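Local structure of chitin oligosaccharide binding protein NagB2 (Paenibacillus sp. FPU-7, 7EHU) at residues 30-38 against 84-95. The protein binds the short chitin oligosaccharides N,N'-diacetylchitobiose and N,N',N''-triacetylchitotriose as an extracellular solute-binding protein, probably delivering them to an uptake system. Sequence-based numbering, arbitrary orientation.
Sequences VSLTLRHIN and EMAAGKPPQIFN. With NAG (2-acetamido-2-deoxy-beta-D-glucopyranose), chain B.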
loop_
_atom_site.group_PDB
_atom_site.type_symbol
_atom_site.label_atom_id
_atom_site.label_comp_id
_atom_site.label_asym_id
_atom_site.label_seq_id
_atom_site.Cartn_x
_atom_site.Cartn_y
_atom_site.Cartn_z
ATOM N N VAL A 30 -23.686 -18.417 -15.455
ATOM C CA VAL A 30 -22.284 -18.021 -15.568
ATOM C C VAL A 30 -21.669 -18.006 -14.176
ATOM O O VAL A 30 -22.289 -17.549 -13.215
ATOM C CB VAL A 30 -22.164 -16.656 -16.287
ATOM C CG1 VAL A 30 -22.831 -15.548 -15.502
ATOM C CG2 VAL A 30 -20.737 -16.321 -16.569
ATOM N N SER A 31 -20.449 -18.521 -14.065
ATOM C CA SER A 31 -19.710 -18.530 -12.811
ATOM C C SER A 31 -18.478 -17.655 -12.970
ATOM O O SER A 31 -17.719 -17.816 -13.935
ATOM C CB SER A 31 -19.282 -19.952 -12.430
ATOM O OG SER A 31 -18.527 -19.948 -11.227
ATOM N N LEU A 32 -18.280 -16.736 -12.028
ATOM C CA LEU A 32 -17.138 -15.827 -12.053
ATOM C C LEU A 32 -16.377 -15.985 -10.746
ATOM O O LEU A 32 -16.980 -16.011 -9.671
ATOM C CB LEU A 32 -17.601 -14.370 -12.198
ATOM C CG LEU A 32 -18.311 -14.051 -13.525
ATOM C CD1 LEU A 32 -19.805 -14.257 -13.385
ATOM C CD2 LEU A 32 -18.011 -12.632 -13.960
ATOM N N THR A 33 -15.063 -16.088 -10.832
ATOM C CA THR A 33 -14.219 -16.046 -9.653
ATOM C C THR A 33 -13.822 -14.608 -9.372
ATOM O O THR A 33 -13.400 -13.872 -10.272
ATOM C CB THR A 33 -12.991 -16.924 -9.839
ATOM O OG1 THR A 33 -13.440 -18.270 -10.052
ATOM C CG2 THR A 33 -12.059 -16.849 -8.614
ATOM N N LEU A 34 -13.969 -14.216 -8.112
ATOM C CA LEU A 34 -13.634 -12.881 -7.632
ATOM C C LEU A 34 -12.508 -13.052 -6.620
ATOM O O LEU A 34 -12.740 -13.477 -5.480
ATOM C CB LEU A 34 -14.864 -12.211 -7.024
ATOM C CG LEU A 34 -14.793 -10.700 -6.830
ATOM C CD1 LEU A 34 -16.151 -10.175 -6.362
ATOM C CD2 LEU A 34 -13.692 -10.274 -5.849
ATOM N N ARG A 35 -11.286 -12.762 -7.066
ATOM C CA ARG A 35 -10.088 -12.834 -6.242
ATOM C C ARG A 35 -9.947 -11.562 -5.421
ATOM O O ARG A 35 -9.853 -10.465 -5.980
ATOM C CB ARG A 35 -8.870 -13.025 -7.146
ATOM C CG ARG A 35 -7.512 -12.894 -6.462
ATOM C CD ARG A 35 -7.148 -14.062 -5.540
ATOM N NE ARG A 35 -7.391 -15.326 -6.201
ATOM C CZ ARG A 35 -6.704 -15.804 -7.237
ATOM N NH1 ARG A 35 -5.684 -15.115 -7.725
ATOM N NH2 ARG A 35 -7.064 -16.941 -7.819
ATOM N N HIS A 36 -9.893 -11.709 -4.097
ATOM C CA HIS A 36 -9.747 -10.568 -3.210
ATOM C C HIS A 36 -8.715 -10.923 -2.146
ATOM O O HIS A 36 -8.328 -12.092 -1.984
ATOM C CB HIS A 36 -11.078 -10.194 -2.561
ATOM C CG HIS A 36 -11.562 -11.213 -1.595
ATOM N ND1 HIS A 36 -11.225 -11.187 -0.256
ATOM C CD2 HIS A 36 -12.339 -12.310 -1.768
ATOM C CE1 HIS A 36 -11.779 -12.220 0.344
ATOM N NE2 HIS A 36 -12.468 -12.908 -0.541
ATOM N N ILE A 37 -8.268 -9.907 -1.416
ATOM C CA ILE A 37 -7.206 -10.048 -0.423
ATOM C C ILE A 37 -7.719 -9.841 1.001
ATOM O O ILE A 37 -6.916 -9.726 1.938
ATOM C CB ILE A 37 -6.017 -9.123 -0.747
ATOM C CG1 ILE A 37 -6.448 -7.645 -0.790
ATOM C CG2 ILE A 37 -5.360 -9.539 -2.052
ATOM C CD1 ILE A 37 -5.269 -6.700 -0.822
ATOM N N ASN A 38 -9.030 -9.827 1.205
ATOM C CA ASN A 38 -9.610 -9.475 2.509
ATOM C C ASN A 38 -9.808 -10.691 3.404
ATOM O O ASN A 38 -10.930 -11.043 3.774
ATOM C CB ASN A 38 -10.902 -8.716 2.287
ATOM C CG ASN A 38 -10.667 -7.473 1.510
ATOM O OD1 ASN A 38 -9.812 -6.667 1.899
ATOM N ND2 ASN A 38 -11.349 -7.322 0.385
ATOM N N GLU A 84 -1.195 -17.226 -12.645
ATOM C CA GLU A 84 -2.388 -17.290 -13.477
ATOM C C GLU A 84 -2.247 -16.412 -14.715
ATOM O O GLU A 84 -2.621 -16.820 -15.830
ATOM C CB GLU A 84 -3.577 -16.859 -12.629
ATOM C CG GLU A 84 -4.009 -17.903 -11.625
ATOM C CD GLU A 84 -4.845 -17.346 -10.484
ATOM O OE1 GLU A 84 -5.433 -18.173 -9.750
ATOM O OE2 GLU A 84 -4.894 -16.105 -10.271
ATOM N N MET A 85 -1.661 -15.227 -14.548
ATOM C CA MET A 85 -1.412 -14.339 -15.680
ATOM C C MET A 85 -0.392 -14.952 -16.639
ATOM O O MET A 85 -0.558 -14.860 -17.856
ATOM C CB MET A 85 -0.932 -12.975 -15.175
ATOM C CG MET A 85 -2.051 -12.125 -14.584
ATOM S SD MET A 85 -3.199 -11.620 -15.874
ATOM C CE MET A 85 -4.283 -10.532 -14.932
ATOM N N ALA A 86 0.661 -15.577 -16.104
ATOM C CA ALA A 86 1.652 -16.225 -16.955
ATOM C C ALA A 86 0.997 -17.272 -17.842
ATOM O O ALA A 86 1.414 -17.479 -18.986
ATOM C CB ALA A 86 2.777 -16.831 -16.111
ATOM N N ALA A 87 -0.013 -17.956 -17.316
ATOM C CA ALA A 87 -0.754 -18.987 -18.022
ATOM C C ALA A 87 -1.882 -18.426 -18.873
ATOM O O ALA A 87 -2.597 -19.198 -19.532
ATOM C CB ALA A 87 -1.341 -19.981 -17.018
ATOM N N GLY A 88 -2.092 -17.108 -18.861
ATOM C CA GLY A 88 -3.190 -16.524 -19.609
ATOM C C GLY A 88 -4.559 -16.868 -19.077
ATOM O O GLY A 88 -5.542 -16.788 -19.821
ATOM N N LYS A 89 -4.656 -17.190 -17.788
ATOM C CA LYS A 89 -5.898 -17.649 -17.163
ATOM C C LYS A 89 -6.129 -16.935 -15.834
ATOM O O LYS A 89 -6.288 -17.569 -14.797
ATOM C CB LYS A 89 -5.851 -19.170 -16.965
ATOM C CG LYS A 89 -5.908 -19.969 -18.269
ATOM C CD LYS A 89 -5.952 -21.463 -18.016
ATOM C CE LYS A 89 -6.338 -22.236 -19.274
ATOM N NZ LYS A 89 -6.313 -23.684 -19.097
ATOM N N PRO A 90 -6.178 -15.607 -15.817
ATOM C CA PRO A 90 -6.512 -14.930 -14.552
ATOM C C PRO A 90 -7.949 -15.209 -14.156
ATOM O O PRO A 90 -8.776 -15.601 -14.990
ATOM C CB PRO A 90 -6.338 -13.440 -14.888
ATOM C CG PRO A 90 -6.609 -13.357 -16.371
ATOM C CD PRO A 90 -6.032 -14.648 -16.933
ATOM N N PRO A 91 -8.299 -14.971 -12.899
ATOM C CA PRO A 91 -9.715 -14.921 -12.516
ATOM C C PRO A 91 -10.435 -13.845 -13.320
ATOM O O PRO A 91 -9.826 -12.957 -13.915
ATOM C CB PRO A 91 -9.652 -14.525 -11.037
ATOM C CG PRO A 91 -8.277 -14.824 -10.595
ATOM C CD PRO A 91 -7.418 -14.557 -11.789
ATOM N N GLN A 92 -11.764 -13.891 -13.287
ATOM C CA GLN A 92 -12.542 -12.890 -14.003
ATOM C C GLN A 92 -12.397 -11.504 -13.380
ATOM O O GLN A 92 -12.384 -10.499 -14.102
ATOM C CB GLN A 92 -14.014 -13.303 -14.046
ATOM C CG GLN A 92 -14.342 -14.427 -15.022
ATOM C CD GLN A 92 -14.234 -15.805 -14.422
ATOM O OE1 GLN A 92 -13.698 -16.017 -13.332
ATOM N NE2 GLN A 92 -14.871 -16.750 -15.077
ATOM N N ILE A 93 -12.314 -11.442 -12.042
ATOM C CA ILE A 93 -12.187 -10.216 -11.258
ATOM C C ILE A 93 -11.087 -10.460 -10.239
ATOM O O ILE A 93 -11.053 -11.525 -9.618
ATOM C CB ILE A 93 -13.495 -9.881 -10.500
ATOM C CG1 ILE A 93 -14.680 -9.736 -11.455
ATOM C CG2 ILE A 93 -13.301 -8.608 -9.675
ATOM C CD1 ILE A 93 -16.035 -9.808 -10.750
ATOM N N PHE A 94 -10.180 -9.492 -10.061
ATOM C CA PHE A 94 -9.059 -9.736 -9.153
ATOM C C PHE A 94 -8.484 -8.442 -8.605
ATOM O O PHE A 94 -8.362 -7.445 -9.322
ATOM C CB PHE A 94 -7.917 -10.525 -9.843
ATOM C CG PHE A 94 -7.665 -10.075 -11.257
ATOM C CD1 PHE A 94 -6.804 -9.030 -11.541
ATOM C CD2 PHE A 94 -8.338 -10.670 -12.316
ATOM C CE1 PHE A 94 -6.653 -8.575 -12.835
ATOM C CE2 PHE A 94 -8.169 -10.236 -13.609
ATOM C CZ PHE A 94 -7.313 -9.204 -13.873
ATOM N N ASN A 95 -8.048 -8.494 -7.352
ATOM C CA ASN A 95 -7.287 -7.396 -6.784
ATOM C C ASN A 95 -5.985 -7.238 -7.574
ATOM O O ASN A 95 -5.251 -8.209 -7.800
ATOM C CB ASN A 95 -7.000 -7.676 -5.313
ATOM C CG ASN A 95 -6.251 -6.540 -4.654
ATOM O OD1 ASN A 95 -5.026 -6.502 -4.640
ATOM N ND2 ASN A 95 -6.985 -5.611 -4.078
HETATM C C1 NAG B . -8.541 -3.360 4.918
HETATM C C2 NAG B . -7.141 -3.871 5.301
HETATM C C3 NAG B . -6.091 -3.373 4.315
HETATM C C4 NAG B . -6.550 -3.500 2.866
HETATM C C5 NAG B . -7.988 -3.032 2.696
HETATM C C6 NAG B . -8.534 -3.271 1.311
HETATM C C7 NAG B . -6.656 -4.178 7.714
HETATM C C8 NAG B . -6.316 -3.463 8.997
HETATM N N2 NAG B . -6.808 -3.400 6.637
HETATM O O1 NAG B . -9.506 -3.917 5.740
HETATM O O3 NAG B . -4.883 -4.090 4.557
HETATM O O4 NAG B . -5.794 -2.583 2.077
HETATM O O5 NAG B . -8.835 -3.725 3.614
HETATM O O6 NAG B . -8.278 -4.591 0.866
HETATM O O7 NAG B . -6.757 -5.405 7.650
HETATM O O HOH W 1 -15.008 -19.330 -13.769
HETATM O O HOH W 2 -11.482 -18.529 -12.731
HETATM O O HOH W 3 -9.449 -7.422 -2.735
#
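The carboxylate of E84 is gripped end-on by the guanidinium of R35, each oxygen taking one nitrogen: NH2 of R35 lies 2.8 Å from OE1 of E84, which offers its syn lone pair, while NH1 reaches OE2 on the syn side. The two flat groups are nearly coplanar, 28° apart. R35 bends at chi2 and chi3 to reach the end of helix 73-86; CG of P91 lies over one face of its guanidinium, toward the rim, 3.7 Å from NH2 of R35. D69 forms a salt bridge with NE of R35 and N76 accepts a hydrogen bond from NH1; the two carboxylates probably offset the charge of this buried arginine.

Behind the salt bridge run strands 30-36 and 93-97, parallel neighbours in one lobe of a periplasmic-binding-protein fold. N of R35 donates a hydrogen bond to O of I93 (2.8 Å), and O of R35 accepts one from N of N95, while N of I93 bonds to O of T33. P91, a proline without an N-H, sits just before this ladder begins. Q92 extends the pairing with its side chain: bent at chi2 (90°), it brings OE1 to 2.8 Å from N of T33, which stands above the amide's carbonyl plane. NE2 of Q92 shares a water with O of S31 and bonds to E328.

On the face turned to helix 326-339, L34 and I93 pack together, CG of L34 3.8 Å from CG2 of I93. I37 lays CD1 across the amide of N95, 3.8 Å from its OD1, which N316 holds. I37 and N38 belong to the glycan pocket, where an amide oxygen suits a sugar hydroxyl: OD1 of N38 accepts a hydrogen bond from O6 of the bound N-acetylglucosamine at 2.8 Å.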